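Local coordinates for protein aldolase (PDB 6VOQ) that binds a zinc ion and belongs to the class II aldolase and adducin family, at residues 90-95 with 162-167; 9-14 with 29-34; 123-128 with 174-179; 58-63 with 78-83. All blocks are in the same frame, centred on the assembly; numbering follows the deposited sequence.

Contact 1 of 4, residues 90-95 with 162-167. With ZN (zinc ion), chain B.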
loop_
_atom_site.group_PDB
_atom_site.type_symbol
_atom_site.label_atom_id
_atom_site.label_comp_id
_atom_site.label_asym_id
_atom_site.label_seq_id
_atom_site.Cartn_x
_atom_site.Cartn_y
_atom_site.Cartn_z
ATOM N N LYS A 90 3.354 26.518 13.787
ATOM C CA LYS A 90 4.802 26.477 13.683
ATOM C C LYS A 90 5.296 25.630 12.522
ATOM O O LYS A 90 6.505 25.618 12.255
ATOM C CB LYS A 90 5.415 25.943 14.989
ATOM C CG LYS A 90 4.941 26.654 16.244
ATOM C CD LYS A 90 5.332 28.124 16.233
ATOM C CE LYS A 90 4.921 28.814 17.529
ATOM N NZ LYS A 90 5.351 30.246 17.595
ATOM N N ALA A 91 4.401 24.926 11.834
ATOM C CA ALA A 91 4.765 24.021 10.760
ATOM C C ALA A 91 3.509 23.682 9.984
ATOM O O ALA A 91 2.417 23.584 10.553
ATOM C CB ALA A 91 5.433 22.741 11.274
ATOM N N ILE A 92 3.686 23.509 8.677
ATOM C CA ILE A 92 2.601 23.233 7.753
ATOM C C ILE A 92 3.015 22.072 6.870
ATOM O O ILE A 92 4.129 22.058 6.333
ATOM C CB ILE A 92 2.243 24.455 6.887
ATOM C CG1 ILE A 92 1.603 25.549 7.725
ATOM C CG2 ILE A 92 1.294 24.055 5.770
ATOM C CD1 ILE A 92 1.157 26.727 6.872
ATOM N N VAL A 93 2.119 21.103 6.726
ATOM C CA VAL A 93 2.292 19.981 5.820
ATOM C C VAL A 93 1.233 20.125 4.741
ATOM O O VAL A 93 0.037 20.196 5.040
ATOM C CB VAL A 93 2.168 18.639 6.556
ATOM C CG1 VAL A 93 1.936 17.480 5.575
ATOM C CG2 VAL A 93 3.408 18.399 7.387
ATOM N N HIS A 94 1.669 20.226 3.496
ATOM C CA HIS A 94 0.757 20.224 2.367
ATOM C C HIS A 94 1.051 19.005 1.511
ATOM O O HIS A 94 2.187 18.811 1.068
ATOM C CB HIS A 94 0.879 21.489 1.534
ATOM C CG HIS A 94 0.122 21.408 0.247
ATOM N ND1 HIS A 94 -1.235 21.160 0.201
ATOM C CD2 HIS A 94 0.532 21.504 -1.038
ATOM C CE1 HIS A 94 -1.630 21.131 -1.059
ATOM N NE2 HIS A 94 -0.578 21.336 -1.830
ATOM N N LEU A 95 0.035 18.186 1.288
ATOM C CA LEU A 95 0.165 16.986 0.483
ATOM C C LEU A 95 -1.025 16.883 -0.452
ATOM O O LEU A 95 -2.064 17.505 -0.235
ATOM C CB LEU A 95 0.221 15.725 1.348
ATOM C CG LEU A 95 1.374 15.573 2.313
ATOM C CD1 LEU A 95 1.033 14.428 3.223
ATOM C CD2 LEU A 95 2.657 15.308 1.548
ATOM N N GLY A 162 -6.110 19.297 -2.392
ATOM C CA GLY A 162 -5.600 18.526 -1.282
ATOM C C GLY A 162 -5.534 19.287 0.034
ATOM O O GLY A 162 -5.901 20.468 0.119
ATOM N N PRO A 163 -5.054 18.613 1.085
ATOM C CA PRO A 163 -5.048 19.209 2.423
ATOM C C PRO A 163 -3.863 20.126 2.690
ATOM O O PRO A 163 -2.776 19.982 2.125
ATOM C CB PRO A 163 -4.974 17.983 3.336
ATOM C CG PRO A 163 -4.202 17.022 2.546
ATOM C CD PRO A 163 -4.679 17.190 1.140
ATOM N N VAL A 164 -4.095 21.069 3.595
ATOM C CA VAL A 164 -3.074 21.940 4.157
ATOM C C VAL A 164 -3.254 21.848 5.665
ATOM O O VAL A 164 -4.310 22.227 6.186
ATOM C CB VAL A 164 -3.215 23.391 3.673
ATOM C CG1 VAL A 164 -2.230 24.300 4.418
ATOM C CG2 VAL A 164 -3.006 23.474 2.170
ATOM N N VAL A 165 -2.244 21.330 6.370
ATOM C CA VAL A 165 -2.388 20.932 7.769
ATOM C C VAL A 165 -1.323 21.618 8.615
ATOM O O VAL A 165 -0.124 21.512 8.317
ATOM C CB VAL A 165 -2.306 19.404 7.910
ATOM C CG1 VAL A 165 -2.652 18.977 9.312
ATOM C CG2 VAL A 165 -3.238 18.741 6.886
ATOM N N THR A 166 -1.755 22.299 9.681
ATOM C CA THR A 166 -0.828 22.987 10.575
ATOM C C THR A 166 -0.519 22.135 11.799
ATOM O O THR A 166 -1.156 21.115 12.068
ATOM C CB THR A 166 -1.367 24.345 11.043
ATOM O OG1 THR A 166 -2.338 24.137 12.072
ATOM C CG2 THR A 166 -1.982 25.136 9.889
ATOM N N GLY A 167 0.483 22.578 12.544
ATOM C CA GLY A 167 0.854 21.917 13.776
ATOM C C GLY A 167 1.818 22.771 14.564
ATOM O O GLY A 167 2.355 23.766 14.062
HETATM ZN ZN ZN B . -0.589 21.319 -4.004
#
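The middle of the central sheet and one ligand of the zinc site come together where strand 91-94 runs antiparallel to strand 162-167. Val93 and Val165 face each other as a hydrogen-bonded pair: Val93 N reaches Val165 O at 2.8 Å, Val165 N returns to Val93 O at 2.9 Å, and each donor lies in the plane of its acceptor carbonyl. Nearer Lys90 the pairing loosens, since Lys90 N holds Gly167 O well (2.9 Å) but the bonds between Ala91 and Gly167 are weak. In this class II aldolase and adducin fold helices cover both faces of the sheet. Val93 and Val165 look to helix 170-190, whereas Ile92 and Val164 lie toward helix 76-83, Ile92 CG2 crossing Val164 CG1 obliquely at 3.8 Å. His94 shares the latter face. With CG anti to the backbone N (chi1 170°), its ND1 is 2.7 Å from Pro163 O; the oxygen lies near the ring plane, whereas the nitrogen stands above the carbonyl plane. This second-shell bond helps to fix the ring's rotation, together with the bond from NE2 to zinc at 2.2 Å; the carbonyl probably makes the imidazole a stronger ligand. Glu75, His96 and His161 complete the site.

Contact 2 of 4, residues 9-14 with 29-34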
loop_
_atom_site.group_PDB
_atom_site.type_symbol
_atom_site.label_atom_id
_atom_site.label_comp_id
_atom_site.label_asym_id
_atom_site.label_seq_id
_atom_site.Cartn_x
_atom_site.Cartn_y
_atom_site.Cartn_z
ATOM N N GLU A 9 17.135 18.703 9.325
ATOM C CA GLU A 9 17.182 17.253 9.397
ATOM C C GLU A 9 15.786 16.636 9.487
ATOM O O GLU A 9 15.463 15.719 8.716
ATOM C CB GLU A 9 18.041 16.872 10.608
ATOM C CG GLU A 9 18.419 15.413 10.760
ATOM C CD GLU A 9 18.782 14.711 9.459
ATOM O OE1 GLU A 9 18.604 13.476 9.423
ATOM O OE2 GLU A 9 19.281 15.350 8.500
ATOM N N GLU A 10 14.960 17.132 10.416
ATOM C CA GLU A 10 13.597 16.643 10.578
ATOM C C GLU A 10 12.797 16.773 9.288
ATOM O O GLU A 10 12.000 15.889 8.953
ATOM C CB GLU A 10 12.911 17.410 11.711
ATOM C CG GLU A 10 11.472 17.018 11.951
ATOM C CD GLU A 10 11.338 16.127 13.167
ATOM O OE1 GLU A 10 10.429 16.370 13.996
ATOM O OE2 GLU A 10 12.158 15.188 13.290
ATOM N N MET A 11 12.984 17.877 8.560
ATOM C CA MET A 11 12.226 18.082 7.335
ATOM C C MET A 11 12.584 17.042 6.285
ATOM O O MET A 11 11.695 16.482 5.640
ATOM C CB MET A 11 12.464 19.491 6.799
ATOM C CG MET A 11 11.743 19.780 5.500
ATOM S SD MET A 11 11.505 21.540 5.221
ATOM C CE MET A 11 10.364 21.898 6.547
ATOM N N VAL A 12 13.878 16.775 6.096
ATOM C CA VAL A 12 14.302 15.732 5.163
ATOM C C VAL A 12 13.742 14.372 5.573
ATOM O O VAL A 12 13.199 13.634 4.743
ATOM C CB VAL A 12 15.838 15.699 5.071
ATOM C CG1 VAL A 12 16.308 14.525 4.196
ATOM C CG2 VAL A 12 16.366 17.024 4.546
ATOM N N GLN A 13 13.865 14.019 6.853
ATOM C CA GLN A 13 13.403 12.712 7.310
ATOM C C GLN A 13 11.899 12.584 7.141
ATOM O O GLN A 13 11.399 11.575 6.632
ATOM C CB GLN A 13 13.795 12.493 8.771
ATOM C CG GLN A 13 15.280 12.374 8.990
ATOM C CD GLN A 13 15.636 12.145 10.451
ATOM O OE1 GLN A 13 14.766 12.152 11.321
ATOM N NE2 GLN A 13 16.922 11.945 10.724
ATOM N N ILE A 14 11.161 13.605 7.559
ATOM C CA ILE A 14 9.715 13.547 7.446
ATOM C C ILE A 14 9.296 13.441 5.984
ATOM O O ILE A 14 8.422 12.639 5.634
ATOM C CB ILE A 14 9.092 14.748 8.181
ATOM C CG1 ILE A 14 9.091 14.423 9.685
ATOM C CG2 ILE A 14 7.686 15.023 7.687
ATOM C CD1 ILE A 14 8.442 15.430 10.563
ATOM N N GLY A 29 3.538 18.043 -3.147
ATOM C CA GLY A 29 3.643 18.234 -1.718
ATOM C C GLY A 29 4.766 19.181 -1.347
ATOM O O GLY A 29 5.743 19.357 -2.082
ATOM N N ASN A 30 4.624 19.809 -0.186
ATOM C CA ASN A 30 5.674 20.662 0.342
ATOM C C ASN A 30 5.513 20.772 1.852
ATOM O O ASN A 30 4.425 20.569 2.395
ATOM C CB ASN A 30 5.658 22.040 -0.319
ATOM C CG ASN A 30 4.263 22.561 -0.537
ATOM O OD1 ASN A 30 3.640 23.096 0.376
ATOM N ND2 ASN A 30 3.759 22.407 -1.755
ATOM N N LEU A 31 6.620 21.067 2.520
ATOM C CA LEU A 31 6.672 21.201 3.964
ATOM C C LEU A 31 7.237 22.570 4.298
ATOM O O LEU A 31 8.083 23.099 3.570
ATOM C CB LEU A 31 7.539 20.087 4.615
ATOM C CG LEU A 31 7.332 18.660 4.076
ATOM C CD1 LEU A 31 8.364 17.683 4.619
ATOM C CD2 LEU A 31 5.927 18.162 4.381
ATOM N N SER A 32 6.750 23.153 5.391
ATOM C CA SER A 32 7.367 24.359 5.928
ATOM C C SER A 32 7.343 24.317 7.452
ATOM O O SER A 32 6.505 23.643 8.062
ATOM C CB SER A 32 6.673 25.630 5.416
ATOM O OG SER A 32 5.379 25.794 5.981
ATOM N N LEU A 33 8.270 25.052 8.061
ATOM C CA LEU A 33 8.297 25.191 9.511
ATOM C C LEU A 33 8.965 26.510 9.880
ATOM O O LEU A 33 9.869 26.986 9.186
ATOM C CB LEU A 33 9.018 24.011 10.184
ATOM C CG LEU A 33 10.482 23.709 9.825
ATOM C CD1 LEU A 33 11.448 24.555 10.632
ATOM C CD2 LEU A 33 10.793 22.234 10.049
ATOM N N LEU A 34 8.514 27.090 10.987
ATOM C CA LEU A 34 9.081 28.338 11.481
ATOM C C LEU A 34 10.440 28.093 12.119
ATOM O O LEU A 34 10.589 27.212 12.970
ATOM C CB LEU A 34 8.146 28.983 12.501
ATOM C CG LEU A 34 7.146 29.980 11.919
ATOM C CD1 LEU A 34 6.227 30.516 13.009
ATOM C CD2 LEU A 34 7.885 31.111 11.213
#
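Met11 and Leu31 lie side by side, pointing opposite ways, one reaching from the helix to the strand and the other from the strand to the helix, and this interlocking carries most of the contact. Met11 leaves the helix with CG anti to its backbone N (chi1 178°) and stays extended through chi2, so that the thioether spans the gap; a bend at chi3 (-67°) then turns the terminal methyl toward the strand, on the side of Leu33. There CE touches three consecutive residues: it meets Leu33 CD2 at 3.5 Å, Leu31 CB at 3.9 Å and the backbone at Ser32 CA, also at 3.9 Å. Leu31 answers from the strand. Its CD1 methyl ends against the helix backbone, 3.7 Å from Met11 O, and lies alongside the methionine stem at 4.1 Å from Met11 CG. The elements joined are helix 4-20 and strand 30-34, whose segments run nearly antiparallel with axes 9.6 Å apart, an alpha-on-beta packing on one face of the mixed sheet. One turn along the helix Ile14 adds its CG2 branch, anti to the backbone N, crossing Leu31 obliquely to reach CD1 at 4.1 Å. Leu33 likewise crosses Met11 obliquely, but its CG stands between the backbone N and the carbonyl carbon (chi1 59°), flanked by both. Leu41 of the adjoining strand and Leu170 of helix 170-190 also touch Met11. Ser32, alternating with the two leucines, points away from the helix, and its OG is hydrogen-bonded to His79 and Tyr83.

Contact 3 of 4, residues 123-128 with 174-179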
loop_
_atom_site.group_PDB
_atom_site.type_symbol
_atom_site.label_atom_id
_atom_site.label_comp_id
_atom_site.label_asym_id
_atom_site.label_seq_id
_atom_site.Cartn_x
_atom_site.Cartn_y
_atom_site.Cartn_z
ATOM N N VAL A 123 -11.201 15.298 15.882
ATOM C CA VAL A 123 -11.824 16.339 16.693
ATOM C C VAL A 123 -10.869 16.814 17.775
ATOM O O VAL A 123 -10.763 18.015 18.050
ATOM C CB VAL A 123 -13.135 15.825 17.308
ATOM C CG1 VAL A 123 -13.948 16.975 17.893
ATOM C CG2 VAL A 123 -13.933 15.039 16.277
ATOM N N MET A 124 -10.164 15.878 18.412
ATOM C CA MET A 124 -9.306 16.244 19.529
ATOM C C MET A 124 -8.122 17.061 19.056
ATOM O O MET A 124 -7.776 18.078 19.669
ATOM C CB MET A 124 -8.822 14.994 20.263
ATOM C CG MET A 124 -9.941 14.169 20.865
ATOM S SD MET A 124 -9.361 12.613 21.544
ATOM C CE MET A 124 -8.287 13.215 22.837
ATOM N N ARG A 125 -7.495 16.637 17.963
ATOM C CA ARG A 125 -6.212 17.193 17.579
ATOM C C ARG A 125 -6.313 18.244 16.490
ATOM O O ARG A 125 -5.418 19.089 16.392
ATOM C CB ARG A 125 -5.269 16.072 17.130
ATOM C CG ARG A 125 -5.231 14.917 18.120
ATOM C CD ARG A 125 -4.592 13.671 17.528
ATOM N NE ARG A 125 -3.145 13.807 17.438
ATOM C CZ ARG A 125 -2.487 13.960 16.297
ATOM N NH1 ARG A 125 -3.154 14.000 15.152
ATOM N NH2 ARG A 125 -1.165 14.080 16.303
ATOM N N VAL A 126 -7.377 18.239 15.692
ATOM C CA VAL A 126 -7.428 19.156 14.561
ATOM C C VAL A 126 -8.626 20.079 14.707
ATOM O O VAL A 126 -8.486 21.307 14.657
ATOM C CB VAL A 126 -7.458 18.396 13.220
ATOM C CG1 VAL A 126 -7.354 19.365 12.076
ATOM C CG2 VAL A 126 -6.308 17.399 13.154
ATOM N N GLY A 127 -9.802 19.502 14.907
ATOM C CA GLY A 127 -11.039 20.256 14.899
ATOM C C GLY A 127 -11.696 20.222 13.534
ATOM O O GLY A 127 -11.434 19.346 12.711
ATOM N N ASP A 128 -12.553 21.212 13.291
ATOM C CA ASP A 128 -13.252 21.285 12.018
ATOM C C ASP A 128 -12.282 21.602 10.892
ATOM O O ASP A 128 -11.256 22.258 11.088
ATOM C CB ASP A 128 -14.351 22.346 12.052
ATOM C CG ASP A 128 -15.526 21.948 12.923
ATOM O OD1 ASP A 128 -15.453 20.891 13.583
ATOM O OD2 ASP A 128 -16.517 22.707 12.966
ATOM N N THR A 174 2.656 16.592 10.787
ATOM C CA THR A 174 2.641 15.349 10.026
ATOM C C THR A 174 1.695 14.331 10.651
ATOM O O THR A 174 0.964 13.633 9.939
ATOM C CB THR A 174 4.048 14.781 9.942
ATOM O OG1 THR A 174 4.917 15.781 9.400
ATOM C CG2 THR A 174 4.062 13.555 9.067
ATOM N N ASN A 175 1.696 14.234 11.981
ATOM C CA ASN A 175 0.764 13.341 12.659
ATOM C C ASN A 175 -0.677 13.788 12.445
ATOM O O ASN A 175 -1.558 12.957 12.204
ATOM C CB ASN A 175 1.086 13.269 14.154
ATOM C CG ASN A 175 2.391 12.543 14.446
ATOM O OD1 ASN A 175 2.963 11.883 13.575
ATOM N ND2 ASN A 175 2.867 12.660 15.685
ATOM N N ASN A 176 -0.936 15.097 12.525
ATOM C CA ASN A 176 -2.267 15.609 12.192
ATOM C C ASN A 176 -2.660 15.254 10.767
ATOM O O ASN A 176 -3.802 14.859 10.515
ATOM C CB ASN A 176 -2.314 17.122 12.367
ATOM C CG ASN A 176 -2.150 17.533 13.795
ATOM O OD1 ASN A 176 -2.319 16.725 14.706
ATOM N ND2 ASN A 176 -1.829 18.800 14.010
ATOM N N THR A 177 -1.730 15.415 9.822
ATOM C CA THR A 177 -2.011 15.081 8.435
ATOM C C THR A 177 -2.305 13.602 8.280
ATOM O O THR A 177 -3.239 13.217 7.566
ATOM C CB THR A 177 -0.831 15.474 7.540
ATOM O OG1 THR A 177 -0.540 16.861 7.722
ATOM C CG2 THR A 177 -1.171 15.227 6.088
ATOM N N GLU A 178 -1.506 12.754 8.930
ATOM C CA GLU A 178 -1.730 11.322 8.815
ATOM C C GLU A 178 -3.059 10.931 9.437
ATOM O O GLU A 178 -3.763 10.069 8.906
ATOM C CB GLU A 178 -0.581 10.555 9.456
ATOM C CG GLU A 178 0.659 10.552 8.613
ATOM C CD GLU A 178 1.865 10.103 9.381
ATOM O OE1 GLU A 178 2.065 10.599 10.499
ATOM O OE2 GLU A 178 2.611 9.252 8.869
ATOM N N GLU A 179 -3.419 11.559 10.557
ATOM C CA GLU A 179 -4.719 11.298 11.159
ATOM C C GLU A 179 -5.849 11.747 10.239
ATOM O O GLU A 179 -6.843 11.034 10.073
ATOM C CB GLU A 179 -4.811 11.986 12.518
ATOM C CG GLU A 179 -6.033 11.590 13.325
ATOM C CD GLU A 179 -6.020 10.122 13.715
ATOM O OE1 GLU A 179 -4.944 9.621 14.117
ATOM O OE2 GLU A 179 -7.082 9.467 13.602
#
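The chain leaving helix 121-125, with Gly127 departing from helical angles at positive phi (95°), passes beside helix 170-190 so that the CA atoms of Val126 and Asn176 lie 6.7 Å apart. Arg125 does most of the reaching. Its CG is anti to the carbonyl carbon, and a bend at chi3 (75°) carries the guanidinium to the helix, where Asn176 OD1 sits over one of its faces. OD1 is 2.9 Å from Arg125 NH1 and 3.2 Å from Arg125 CZ, with the amide and guanidinium planes steeply turned at 71°. The oxygen therefore meets the cation over its face, not at its N-H edge, and neither terminal nitrogen has the angle for a hydrogen bond to it. Arg125 NH2 abuts Asn175 CB at the guanidinium edge, 3.2 Å away. Separately, Arg125 NH1 lies 3.7 Å from Glu179 CB. Next along the chain, Val126 CG2 meets Asn176 CB at 4.1 Å, the side chains lying side by side but pointing opposite ways. The other end of the Asn176 amide is tied to the sheet, ND2 bonding to Thr166 O. Arg125 and Asn175 also pack against Ser27 and Gly26 of the second subunit, which places the contact at an interface of the assembly. The attraction is thus probably electrostatic and weakly directional, between a cation and an amide oxygen, with the Glu179 carboxylate (Arg125 NH1 to Glu179 OE1 4.8 Å) adding at most a longer-range pull.

Contact 4 of 4, residues 58-63 with 78-83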
loop_
_atom_site.group_PDB
_atom_site.type_symbol
_atom_site.label_atom_id
_atom_site.label_comp_id
_atom_site.label_asym_id
_atom_site.label_seq_id
_atom_site.Cartn_x
_atom_site.Cartn_y
_atom_site.Cartn_z
ATOM N N SER A 58 14.837 25.703 1.292
ATOM C CA SER A 58 14.648 27.136 1.163
ATOM C C SER A 58 14.427 27.781 2.520
ATOM O O SER A 58 13.854 27.183 3.435
ATOM C CB SER A 58 13.450 27.432 0.272
ATOM O OG SER A 58 13.359 26.470 -0.760
ATOM N N VAL A 59 14.876 29.026 2.635
ATOM C CA VAL A 59 14.533 29.882 3.759
ATOM C C VAL A 59 13.973 31.179 3.192
ATOM O O VAL A 59 14.620 31.834 2.366
ATOM C CB VAL A 59 15.735 30.158 4.675
ATOM C CG1 VAL A 59 15.334 31.125 5.762
ATOM C CG2 VAL A 59 16.251 28.871 5.271
ATOM N N VAL A 60 12.778 31.548 3.638
ATOM C CA VAL A 60 12.067 32.729 3.164
ATOM C C VAL A 60 11.455 33.424 4.379
ATOM O O VAL A 60 11.145 32.782 5.388
ATOM C CB VAL A 60 10.996 32.323 2.116
ATOM C CG1 VAL A 60 10.083 31.251 2.673
ATOM C CG2 VAL A 60 10.192 33.512 1.643
ATOM N N THR A 61 11.330 34.748 4.305
ATOM C CA THR A 61 10.601 35.492 5.327
ATOM C C THR A 61 9.099 35.313 5.123
ATOM O O THR A 61 8.633 34.994 4.026
ATOM C CB THR A 61 10.935 36.987 5.293
ATOM O OG1 THR A 61 10.315 37.601 4.152
ATOM C CG2 THR A 61 12.439 37.219 5.241
ATOM N N LEU A 62 8.334 35.537 6.197
ATOM C CA LEU A 62 6.884 35.416 6.096
ATOM C C LEU A 62 6.291 36.406 5.097
ATOM O O LEU A 62 5.168 36.199 4.625
ATOM C CB LEU A 62 6.249 35.599 7.476
ATOM C CG LEU A 62 6.481 34.453 8.467
ATOM C CD1 LEU A 62 5.685 34.661 9.743
ATOM C CD2 LEU A 62 6.131 33.109 7.841
ATOM N N GLN A 63 7.023 37.459 4.741
ATOM C CA GLN A 63 6.551 38.426 3.763
ATOM C C GLN A 63 6.983 38.089 2.344
ATOM O O GLN A 63 6.705 38.870 1.429
ATOM C CB GLN A 63 7.030 39.833 4.135
ATOM C CG GLN A 63 6.507 40.316 5.473
ATOM C CD GLN A 63 7.228 39.657 6.640
ATOM O OE1 GLN A 63 8.444 39.426 6.590
ATOM N NE2 GLN A 63 6.480 39.343 7.696
ATOM N N PHE A 78 0.942 30.232 -0.015
ATOM C CA PHE A 78 -0.204 30.096 0.876
ATOM C C PHE A 78 0.149 29.424 2.196
ATOM O O PHE A 78 -0.656 29.468 3.126
ATOM C CB PHE A 78 -1.389 29.379 0.183
ATOM C CG PHE A 78 -1.141 27.940 -0.229
ATOM C CD1 PHE A 78 -0.995 26.931 0.708
ATOM C CD2 PHE A 78 -1.160 27.591 -1.563
ATOM C CE1 PHE A 78 -0.797 25.622 0.313
ATOM C CE2 PHE A 78 -0.974 26.277 -1.969
ATOM C CZ PHE A 78 -0.792 25.295 -1.035
ATOM N N HIS A 79 1.331 28.816 2.310
ATOM C CA HIS A 79 1.865 28.504 3.631
ATOM C C HIS A 79 1.985 29.770 4.469
ATOM O O HIS A 79 1.526 29.817 5.615
ATOM C CB HIS A 79 3.236 27.852 3.504
ATOM C CG HIS A 79 3.199 26.414 3.116
ATOM N ND1 HIS A 79 3.801 25.429 3.869
ATOM C CD2 HIS A 79 2.661 25.794 2.040
ATOM C CE1 HIS A 79 3.626 24.261 3.279
ATOM N NE2 HIS A 79 2.935 24.455 2.170
ATOM N N ARG A 80 2.624 30.803 3.909
ATOM C CA ARG A 80 2.855 32.044 4.642
ATOM C C ARG A 80 1.555 32.677 5.100
ATOM O O ARG A 80 1.481 33.184 6.223
ATOM C CB ARG A 80 3.634 33.035 3.774
ATOM C CG ARG A 80 5.005 32.526 3.363
ATOM C CD ARG A 80 5.846 33.610 2.725
ATOM N NE ARG A 80 5.539 33.785 1.313
ATOM C CZ ARG A 80 4.923 34.847 0.805
ATOM N NH1 ARG A 80 4.539 35.844 1.594
ATOM N NH2 ARG A 80 4.700 34.913 -0.500
ATOM N N ALA A 81 0.524 32.658 4.250
ATOM C CA ALA A 81 -0.768 33.214 4.633
ATOM C C ALA A 81 -1.265 32.623 5.945
ATOM O O ALA A 81 -1.797 33.352 6.790
ATOM C CB ALA A 81 -1.793 32.987 3.521
ATOM N N VAL A 82 -1.064 31.320 6.153
ATOM C CA VAL A 82 -1.479 30.693 7.406
ATOM C C VAL A 82 -0.656 31.225 8.575
ATOM O O VAL A 82 -1.205 31.631 9.605
ATOM C CB VAL A 82 -1.377 29.164 7.300
ATOM C CG1 VAL A 82 -1.754 28.518 8.637
ATOM C CG2 VAL A 82 -2.247 28.655 6.171
ATOM N N TYR A 83 0.673 31.204 8.443
ATOM C CA TYR A 83 1.536 31.684 9.518
ATOM C C TYR A 83 1.186 33.109 9.915
ATOM O O TYR A 83 1.189 33.441 11.102
ATOM C CB TYR A 83 3.005 31.625 9.101
ATOM C CG TYR A 83 3.571 30.234 8.986
ATOM C CD1 TYR A 83 3.861 29.492 10.118
ATOM C CD2 TYR A 83 3.834 29.669 7.739
ATOM C CE1 TYR A 83 4.392 28.219 10.012
ATOM C CE2 TYR A 83 4.346 28.395 7.624
ATOM C CZ TYR A 83 4.631 27.677 8.762
ATOM O OH TYR A 83 5.157 26.411 8.667
#
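Leu62 O is the best-held polar atom here, gripped by a single hydrogen bond across the segments, from Arg80 NH1 at 3.1 Å and nearly straight (N-H...O 166°). The oxygen lies at the edge of the guanidinium, in its plane, whereas the donor stands above the plane of the Leu62 carbonyl. The arginine stem is wrapped round the same oxygen: Arg80 CD comes to 3.3 Å and Arg80 CB to 3.6 Å from Leu62 O. Bends at chi3 (-83°) and chi4 (110°) together curl the chain so that NH1 returns to Leu62 O, and Arg80 CD also touches Thr61 O at 3.4 Å. Beside this polar grip is an apolar one. The Leu62 side chain crosses that of Tyr83 at about a right angle, CD2 resting on Tyr83 CB at 3.7 Å near the root of the ring, while the far end of the tyrosine leads away toward Ser32. The contact joins segment 58-63, which includes strand 58-60 and the loop after it, to helix 76-83, which lies across one face of the sheet. Leu40 of strand 40-42 touches both Leu62 and Tyr83, and Phe78 and Ala81 pack on helix 140-149.

Burial and chemistry vary together across the four contacts. The centre of contact 1 lies about 2 Å from the centre of the chain; this is the sole strand pairing, built on backbone bonds and supplying one zinc ligand. Contact 2, also buried, is purely apolar; its strand 30-34 neighbours strand 91-94 of contact 1, with bonds such as Ile92 N to Ser32 O. Contacts 3 and 4 are only partly buried, and each turns on an arginine meeting an oxygen, which lies over the guanidinium face in contact 3 and at its edge, hydrogen-bonded, in contact 4. Their helices, 170-190 and 76-83, cover opposite faces of the sheet, the contact centres about 21 Å apart. Strand 30-34 also meets helix 76-83.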